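Local coordinates for protein GDNF family receptor alpha-3 (Homo sapiens, PDB 2GH0) that binds artemin, a survival factor for sensory and sympathetic peripheral neurons, leading to autophosphorylation and activation of the RET receptor, at residues C[63-68]-C[82-87]; C[166-171]-C[176-181]; C[119-124]-C[135-140]. All blocks are in the same frame, centred on the assembly; numbering follows the deposited sequence.

Interaction 1: residues C[63-68]-C[82-87]; sequences QGLLLC and RNTIAP
Thr84 and Ile85, in the type I beta turn from Asn83 to Ala86, rest on Leu65 and Leu66 in the last turn of helix 59-66. The contact lies in the first of the two GDNF/GAS1 domains in this fragment of the receptor, disulfide-rich helical modules, and joins the end of helix 59-66 to the turn that follows on from residues 75-83. Asn83 opens this turn, which is closed by Ala86 N giving a hydrogen bond to Asn83 O, 2.9 Å away. Next comes Thr84, whose beta-branched side chain divides its tasks. With chi1 -68° OG1 sits beside the backbone N and is hydrogen-bonded to Arg80 O, four residues back, while CG2 lies anti to that N and meets Leu65 CG at 3.8 Å. The methyl is thus the apolar half, suited to a buried leucine. Leu66 also reaches this residue, its CD1 lying 4.3 Å from Thr84 CB. Ile85 follows with a wholly apolar side chain; it also touches Ile146 in a loop, and Leu50 of helix 43-56, so branched aliphatic carbon suits this buried spot. Ala86, with positive phi, is the N-cap residue of helix 87-90; its small side chain packs against an aromatic side chain of another protein's chain, and an aromatic side chain of that chain hydrogen-bonds to Thr84 O. Leu66 is shared by both turn residues: beyond Thr84, its CD1 comes to 4.2 Å from Ile85 CG2.

Interaction 2: residues C[166-171]-C[176-181]; sequences CTCRGS and EECEML
Two cysteine torsions bring the sulfurs together: in Cys168, SG stands anti to the carbonyl carbon (chi1 -79°), while in Cys178 it stands anti to the backbone N (chi1 -172°), and both CB atoms point toward the opposite segment. The result is a disulfide bridge in the second GDNF/GAS1 domain of this fragment, tying the loop after strand 162-164 to helix 175-186. The S-S bond is 2.1 Å long, and its torsion of -93° is close to the 90° at which a disulfide is relaxed. Few residues separate the partners, so the loop must double back sharply. It does so through a type II beta turn from Cys168 to Ser171, with Gly170 at positive phi, a conformation that a residue without a side chain adopts easily. Before the turn, Thr167 OG1 accepts a hydrogen bond from Arg169 N at 3.1 Å, forming an ST turn just ahead of the beta turn. Arg169 itself points away from the helix, as suits a long charged chain on an exposed loop. Around the bridge, Cys98 of helix 98-106 packs against both cysteines and is itself disulfide-linked to Cys166, while Glu177 makes a salt bridge to Arg102 of that helix. On the helix side, the backbone runs close past the bridge, with Glu179 N 3.7 Å from Cys168 SG.

Interaction 3: residues C[119-124]-C[135-140]; sequences QTHCHP and QSRCLR
His121 and Cys122, where helix 109-121 ends, meet Arg137 and Cys138 in the first turns of helix 135-143. The imidazole stands with CG anti to its own carbonyl carbon (chi1 -65°), which carries the ring toward the neighbouring helix. Its CD2 comes to 3.5 Å from Arg137 CB and to 3.7 Å from Arg137 CD, so the ring meets the aliphatic part of the arginine. That chain is extended from CG to NE and runs obliquely past the histidine, its guanidinium going on away from the segment; the imidazole and guanidinium planes are turned 33° apart. A histidine suits the place because its CD2 can pack while ND1 bonds to Asp117 O, one turn back in its own helix, and so holds the ring's rotation. Thr120 CG2 lies over the centre of one ring face, 4.0 Å above its plane. With an alanine here, the methylenes of Arg137 would probably lose their flat neighbour and Asp117 O its side-chain donor. Alongside, Cys122 SG stands anti to the carbonyl carbon and Cys138 SG anti to the backbone N, and the two form a disulfide of 2.2 Å with a torsion of 106°. His121 O is buried 3.6 Å from Cys138 CB and has no hydrogen-bonding partner in the model. A helix end cross-linked to the start of the next helix, across an irregular loop, is in keeping with the cysteine-rich helical GDNF/GAS1 fold.

Interaction 1 belongs to the first GDNF/GAS1 domain of this fragment, interactions 2 and 3 to the second, yet the direct touch runs between domains. Leu67 CD1 of interaction 1 packs on Leu139 CD1 of interaction 3 at 3.9 Å, and Gln63 NE2 lies 3.8 Å from Leu139 CB, although the two centres are about 18 Å apart. Interactions 2 and 3 each carry a disulfide but do not touch: their nearest atoms are about 5 Å apart and their centres about 22 Å. Interactions 1 and 2 are farthest apart, about 25 Å between centres. Another protein's chain reaches interaction 1 alone, whereas Thr167 of interaction 2 has its side chain about 9 Å from an N-acetylglucosamine of the glycan attached to Asn159.

Interaction 1: residues C[63-68]-C[82-87]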
loop_
_atom_site.group_PDB
_atom_site.type_symbol
_atom_site.label_atom_id
_atom_site.label_comp_id
_atom_site.label_asym_id
_atom_site.label_seq_id
_atom_site.Cartn_x
_atom_site.Cartn_y
_atom_site.Cartn_z
ATOM N N GLN C 63 15.558 37.819 -14.264
ATOM C CA GLN C 63 16.001 39.175 -13.820
ATOM C C GLN C 63 15.273 39.651 -12.593
ATOM O O GLN C 63 15.847 40.348 -11.775
ATOM C CB GLN C 63 15.763 40.150 -15.005
ATOM C CG GLN C 63 16.829 39.722 -16.110
ATOM C CD GLN C 63 16.745 40.487 -17.385
ATOM O OE1 GLN C 63 16.070 41.506 -17.452
ATOM N NE2 GLN C 63 17.450 40.007 -18.409
ATOM N N GLY C 64 14.031 39.232 -12.418
ATOM C CA GLY C 64 13.292 39.550 -11.184
ATOM C C GLY C 64 13.954 38.861 -9.985
ATOM O O GLY C 64 14.087 39.461 -8.893
ATOM N N LEU C 65 14.330 37.619 -10.194
ATOM C CA LEU C 65 14.900 36.800 -9.127
ATOM C C LEU C 65 16.216 37.462 -8.606
ATOM O O LEU C 65 16.502 37.593 -7.391
ATOM C CB LEU C 65 15.214 35.409 -9.709
ATOM C CG LEU C 65 15.825 34.457 -8.665
ATOM C CD1 LEU C 65 14.834 34.161 -7.530
ATOM C CD2 LEU C 65 16.411 33.149 -9.253
ATOM N N LEU C 66 17.058 37.828 -9.547
ATOM C CA LEU C 66 18.404 38.305 -9.163
ATOM C C LEU C 66 18.536 39.801 -9.022
ATOM O O LEU C 66 19.223 40.278 -8.067
ATOM C CB LEU C 66 19.377 37.760 -10.207
ATOM C CG LEU C 66 20.876 37.976 -9.870
ATOM C CD1 LEU C 66 21.217 37.408 -8.545
ATOM C CD2 LEU C 66 21.744 37.290 -10.990
ATOM N N LEU C 67 17.868 40.574 -9.888
ATOM C CA LEU C 67 18.020 42.058 -9.942
ATOM C C LEU C 67 16.909 42.675 -9.188
ATOM O O LEU C 67 16.228 43.553 -9.662
ATOM C CB LEU C 67 18.106 42.612 -11.373
ATOM C CG LEU C 67 19.170 41.913 -12.246
ATOM C CD1 LEU C 67 19.257 42.418 -13.701
ATOM C CD2 LEU C 67 20.554 41.942 -11.596
ATOM N N CYS C 68 16.779 42.241 -7.938
ATOM C CA CYS C 68 15.604 42.637 -7.133
ATOM C C CYS C 68 16.005 43.794 -6.236
ATOM O O CYS C 68 17.211 43.889 -5.751
ATOM C CB CYS C 68 15.048 41.428 -6.348
ATOM S SG CYS C 68 16.309 40.559 -5.362
ATOM N N ARG C 82 22.312 38.823 -2.430
ATOM C CA ARG C 82 23.737 38.415 -2.587
ATOM C C ARG C 82 23.952 36.884 -2.577
ATOM O O ARG C 82 24.956 36.345 -3.111
ATOM C CB ARG C 82 24.552 39.085 -1.432
ATOM C CG ARG C 82 26.031 39.097 -1.627
ATOM C CD ARG C 82 26.707 39.775 -0.410
ATOM N NE ARG C 82 26.512 39.106 0.858
ATOM C CZ ARG C 82 27.159 37.991 1.194
ATOM N NH1 ARG C 82 28.031 37.451 0.337
ATOM N NH2 ARG C 82 26.943 37.400 2.366
ATOM N N ASN C 83 23.046 36.162 -1.922
ATOM C CA ASN C 83 23.165 34.685 -1.877
ATOM C C ASN C 83 22.272 33.884 -2.782
ATOM O O ASN C 83 22.305 32.635 -2.740
ATOM C CB ASN C 83 23.004 34.214 -0.441
ATOM C CG ASN C 83 24.210 34.636 0.411
ATOM O OD1 ASN C 83 25.256 34.007 0.326
ATOM N ND2 ASN C 83 24.101 35.761 1.131
ATOM N N THR C 84 21.509 34.606 -3.594
ATOM C CA THR C 84 20.588 34.001 -4.533
ATOM C C THR C 84 21.228 32.986 -5.471
ATOM O O THR C 84 20.607 31.940 -5.718
ATOM C CB THR C 84 19.719 35.065 -5.243
ATOM O OG1 THR C 84 18.844 35.627 -4.272
ATOM C CG2 THR C 84 18.901 34.465 -6.384
ATOM N N ILE C 85 22.448 33.255 -5.987
ATOM C CA ILE C 85 23.143 32.286 -6.843
ATOM C C ILE C 85 24.020 31.301 -6.067
ATOM O O ILE C 85 24.853 30.601 -6.657
ATOM C CB ILE C 85 24.010 32.970 -8.009
ATOM C CG1 ILE C 85 25.155 33.908 -7.513
ATOM C CG2 ILE C 85 23.109 33.699 -9.033
ATOM C CD1 ILE C 85 26.052 34.348 -8.577
ATOM N N ALA C 86 23.857 31.259 -4.743
ATOM C CA ALA C 86 24.659 30.348 -3.879
ATOM C C ALA C 86 26.198 30.539 -4.091
ATOM O O ALA C 86 26.889 29.582 -4.461
ATOM C CB ALA C 86 24.255 28.875 -4.140
ATOM N N PRO C 87 26.738 31.754 -3.829
ATOM C CA PRO C 87 28.178 32.037 -4.134
ATOM C C PRO C 87 29.161 31.170 -3.290
ATOM O O PRO C 87 30.290 30.804 -3.749
ATOM C CB PRO C 87 28.324 33.563 -3.838
ATOM C CG PRO C 87 27.176 33.878 -2.826
ATOM C CD PRO C 87 26.046 32.919 -3.231
#

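Interaction 2: residues C[166-171]-C[176-181]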
loop_
_atom_site.group_PDB
_atom_site.type_symbol
_atom_site.label_atom_id
_atom_site.label_comp_id
_atom_site.label_asym_id
_atom_site.label_seq_id
_atom_site.Cartn_x
_atom_site.Cartn_y
_atom_site.Cartn_z
ATOM N N CYS C 166 37.627 37.863 -7.914
ATOM C CA CYS C 166 39.021 37.884 -8.277
ATOM C C CYS C 166 39.639 39.105 -7.668
ATOM O O CYS C 166 38.943 39.972 -7.136
ATOM C CB CYS C 166 39.205 37.847 -9.799
ATOM S SG CYS C 166 38.611 39.245 -10.766
ATOM N N THR C 167 40.948 39.181 -7.725
ATOM C CA THR C 167 41.632 40.313 -7.145
ATOM C C THR C 167 42.644 40.761 -8.181
ATOM O O THR C 167 43.003 39.985 -9.062
ATOM C CB THR C 167 42.333 39.939 -5.802
ATOM O OG1 THR C 167 43.054 41.080 -5.313
ATOM C CG2 THR C 167 43.366 38.811 -5.989
ATOM N N CYS C 168 43.098 42.004 -8.089
ATOM C CA CYS C 168 44.202 42.458 -8.967
ATOM C C CYS C 168 45.510 42.559 -8.222
ATOM O O CYS C 168 46.560 42.860 -8.819
ATOM C CB CYS C 168 43.826 43.782 -9.634
ATOM S SG CYS C 168 42.724 43.463 -11.026
ATOM N N ARG C 169 45.439 42.284 -6.919
ATOM C CA ARG C 169 46.621 42.179 -6.072
ATOM C C ARG C 169 47.472 41.056 -6.658
ATOM O O ARG C 169 46.929 40.017 -7.056
ATOM C CB ARG C 169 46.267 41.953 -4.581
ATOM C CG ARG C 169 47.394 42.463 -3.632
ATOM C CD ARG C 169 47.382 41.800 -2.244
ATOM N NE ARG C 169 48.726 41.739 -1.657
ATOM C CZ ARG C 169 49.081 40.916 -0.668
ATOM N NH1 ARG C 169 48.184 40.075 -0.152
ATOM N NH2 ARG C 169 50.333 40.929 -0.196
ATOM N N GLY C 170 48.773 41.311 -6.772
ATOM C CA GLY C 170 49.750 40.370 -7.375
ATOM C C GLY C 170 49.661 40.257 -8.902
ATOM O O GLY C 170 50.116 39.155 -9.481
ATOM N N SER C 171 49.041 41.395 -9.539
ATOM C CA SER C 171 49.023 41.543 -11.006
ATOM C C SER C 171 50.362 41.977 -11.562
ATOM O O SER C 171 50.551 41.939 -12.774
ATOM C CB SER C 171 47.994 42.569 -11.457
ATOM O OG SER C 171 46.738 42.239 -10.951
ATOM N N GLU C 176 47.502 47.424 -14.646
ATOM C CA GLU C 176 46.430 48.151 -15.362
ATOM C C GLU C 176 45.525 47.227 -16.194
ATOM O O GLU C 176 44.353 47.469 -16.318
ATOM C CB GLU C 176 46.975 49.265 -16.229
ATOM C CG GLU C 176 47.639 50.359 -15.398
ATOM C CD GLU C 176 48.379 51.412 -16.235
ATOM O OE1 GLU C 176 49.451 51.132 -16.870
ATOM O OE2 GLU C 176 47.884 52.560 -16.212
ATOM N N GLU C 177 46.113 46.225 -16.846
ATOM C CA GLU C 177 45.325 45.319 -17.650
ATOM C C GLU C 177 44.359 44.630 -16.735
ATOM O O GLU C 177 43.208 44.399 -17.098
ATOM C CB GLU C 177 46.193 44.280 -18.345
ATOM C CG GLU C 177 45.410 43.619 -19.464
ATOM C CD GLU C 177 46.105 42.439 -20.135
ATOM O OE1 GLU C 177 47.334 42.277 -20.007
ATOM O OE2 GLU C 177 45.366 41.681 -20.798
ATOM N N CYS C 178 44.804 44.333 -15.518
ATOM C CA CYS C 178 43.942 43.611 -14.567
ATOM C C CYS C 178 42.799 44.492 -14.158
ATOM O O CYS C 178 41.659 44.042 -14.086
ATOM C CB CYS C 178 44.734 43.214 -13.325
ATOM S SG CYS C 178 43.876 42.141 -12.190
ATOM N N GLU C 179 43.096 45.756 -13.858
ATOM C CA GLU C 179 42.054 46.666 -13.300
ATOM C C GLU C 179 41.008 46.936 -14.376
ATOM O O GLU C 179 39.851 47.138 -14.114
ATOM C CB GLU C 179 42.717 47.980 -12.877
ATOM C CG GLU C 179 43.504 47.910 -11.547
ATOM C CD GLU C 179 44.292 49.184 -11.204
ATOM O OE1 GLU C 179 44.458 50.066 -12.099
ATOM O OE2 GLU C 179 44.865 49.255 -10.072
ATOM N N MET C 180 41.469 47.043 -15.605
ATOM C CA MET C 180 40.565 47.203 -16.756
ATOM C C MET C 180 39.528 46.089 -16.843
ATOM O O MET C 180 38.357 46.353 -16.989
ATOM C CB MET C 180 41.425 47.242 -18.016
ATOM C CG MET C 180 40.623 47.028 -19.282
ATOM S SD MET C 180 39.585 48.419 -19.686
ATOM C CE MET C 180 40.879 49.442 -20.187
ATOM N N LEU C 181 39.966 44.844 -16.710
ATOM C CA LEU C 181 39.035 43.684 -16.739
ATOM C C LEU C 181 38.116 43.729 -15.553
ATOM O O LEU C 181 36.899 43.651 -15.688
ATOM C CB LEU C 181 39.863 42.373 -16.757
ATOM C CG LEU C 181 39.107 41.030 -16.661
ATOM C CD1 LEU C 181 38.077 40.899 -17.773
ATOM C CD2 LEU C 181 40.140 39.942 -16.715
#

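Interaction 3: residues C[119-124]-C[135-140]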
loop_
_atom_site.group_PDB
_atom_site.type_symbol
_atom_site.label_atom_id
_atom_site.label_comp_id
_atom_site.label_asym_id
_atom_site.label_seq_id
_atom_site.Cartn_x
_atom_site.Cartn_y
_atom_site.Cartn_z
ATOM N N GLN C 119 31.119 41.771 -23.185
ATOM C CA GLN C 119 31.931 42.887 -23.724
ATOM C C GLN C 119 31.282 43.642 -24.881
ATOM O O GLN C 119 31.521 44.820 -25.020
ATOM C CB GLN C 119 33.274 42.335 -24.217
ATOM C CG GLN C 119 34.078 41.887 -23.039
ATOM C CD GLN C 119 35.455 41.291 -23.419
ATOM O OE1 GLN C 119 35.715 40.862 -24.577
ATOM N NE2 GLN C 119 36.340 41.249 -22.418
ATOM N N THR C 120 30.509 42.944 -25.712
ATOM C CA THR C 120 29.799 43.478 -26.885
ATOM C C THR C 120 28.587 44.309 -26.431
ATOM O O THR C 120 28.390 45.424 -26.919
ATOM C CB THR C 120 29.347 42.352 -27.801
ATOM O OG1 THR C 120 30.516 41.703 -28.332
ATOM C CG2 THR C 120 28.505 42.847 -28.997
ATOM N N HIS C 121 27.828 43.807 -25.479
ATOM C CA HIS C 121 26.574 44.492 -25.145
ATOM C C HIS C 121 26.689 45.461 -23.978
ATOM O O HIS C 121 25.943 46.455 -23.940
ATOM C CB HIS C 121 25.469 43.482 -24.915
ATOM C CG HIS C 121 25.109 42.708 -26.150
ATOM N ND1 HIS C 121 25.623 41.448 -26.423
ATOM C CD2 HIS C 121 24.363 43.047 -27.224
ATOM C CE1 HIS C 121 25.156 41.023 -27.590
ATOM N NE2 HIS C 121 24.375 41.964 -28.086
ATOM N N CYS C 122 27.630 45.204 -23.075
ATOM C CA CYS C 122 27.757 46.017 -21.881
ATOM C C CYS C 122 28.883 47.011 -21.972
ATOM O O CYS C 122 29.193 47.621 -20.960
ATOM C CB CYS C 122 27.922 45.164 -20.622
ATOM S SG CYS C 122 26.510 44.093 -20.282
ATOM N N HIS C 123 29.434 47.235 -23.175
ATOM C CA HIS C 123 30.506 48.240 -23.305
ATOM C C HIS C 123 29.873 49.642 -23.337
ATOM O O HIS C 123 28.980 49.862 -24.164
ATOM C CB HIS C 123 31.277 48.003 -24.605
ATOM C CG HIS C 123 32.328 49.030 -24.889
ATOM N ND1 HIS C 123 33.466 49.168 -24.122
ATOM C CD2 HIS C 123 32.424 49.958 -25.869
ATOM C CE1 HIS C 123 34.196 50.169 -24.588
ATOM N NE2 HIS C 123 33.594 50.656 -25.659
ATOM N N PRO C 124 30.322 50.580 -22.454
ATOM C CA PRO C 124 29.702 51.943 -22.533
ATOM C C PRO C 124 30.146 52.698 -23.784
ATOM O O PRO C 124 31.338 52.728 -24.084
ATOM C CB PRO C 124 30.165 52.618 -21.208
ATOM C CG PRO C 124 31.436 51.879 -20.800
ATOM C CD PRO C 124 31.265 50.450 -21.320
ATOM N N GLN C 135 20.085 48.367 -23.147
ATOM C CA GLN C 135 20.233 47.797 -21.781
ATOM C C GLN C 135 19.754 46.335 -21.691
ATOM O O GLN C 135 20.349 45.591 -20.962
ATOM C CB GLN C 135 19.460 48.623 -20.736
ATOM C CG GLN C 135 19.936 50.083 -20.633
ATOM C CD GLN C 135 19.148 50.839 -19.587
ATOM O OE1 GLN C 135 18.015 50.452 -19.215
ATOM N NE2 GLN C 135 19.720 51.915 -19.108
ATOM N N SER C 136 18.668 45.942 -22.367
ATOM C CA SER C 136 18.114 44.578 -22.150
ATOM C C SER C 136 19.127 43.534 -22.672
ATOM O O SER C 136 19.215 42.418 -22.133
ATOM C CB SER C 136 16.762 44.343 -22.894
ATOM O OG SER C 136 16.890 44.669 -24.266
ATOM N N ARG C 137 19.804 43.864 -23.759
ATOM C CA ARG C 137 20.859 42.972 -24.299
ATOM C C ARG C 137 22.086 42.855 -23.357
ATOM O O ARG C 137 22.707 41.761 -23.217
ATOM C CB ARG C 137 21.294 43.463 -25.673
ATOM C CG ARG C 137 20.177 43.421 -26.727
ATOM C CD ARG C 137 20.835 43.544 -28.100
ATOM N NE ARG C 137 19.927 43.546 -29.245
ATOM C CZ ARG C 137 19.347 42.457 -29.762
ATOM N NH1 ARG C 137 19.534 41.243 -29.221
ATOM N NH2 ARG C 137 18.553 42.578 -30.820
ATOM N N CYS C 138 22.448 43.978 -22.713
ATOM C CA CYS C 138 23.475 43.982 -21.682
ATOM C C CYS C 138 23.101 43.127 -20.475
ATOM O O CYS C 138 23.925 42.341 -20.024
ATOM C CB CYS C 138 23.852 45.417 -21.234
ATOM S SG CYS C 138 24.914 45.448 -19.760
ATOM N N LEU C 139 21.858 43.219 -19.997
ATOM C CA LEU C 139 21.475 42.419 -18.828
ATOM C C LEU C 139 21.525 40.938 -19.128
ATOM O O LEU C 139 21.992 40.138 -18.308
ATOM C CB LEU C 139 20.060 42.799 -18.351
ATOM C CG LEU C 139 20.053 44.180 -17.635
ATOM C CD1 LEU C 139 18.619 44.393 -17.043
ATOM C CD2 LEU C 139 21.165 44.546 -16.538
ATOM N N ARG C 140 21.084 40.583 -20.332
ATOM C CA ARG C 140 21.039 39.157 -20.728
ATOM C C ARG C 140 22.455 38.613 -20.839
ATOM O O ARG C 140 22.720 37.466 -20.463
ATOM C CB ARG C 140 20.236 39.020 -22.026
ATOM C CG ARG C 140 20.383 37.677 -22.745
ATOM C CD ARG C 140 19.876 37.748 -24.162
ATOM N NE ARG C 140 18.446 38.004 -24.270
ATOM C CZ ARG C 140 17.903 39.130 -24.738
ATOM N NH1 ARG C 140 18.656 40.131 -25.185
ATOM N NH2 ARG C 140 16.578 39.240 -24.801
#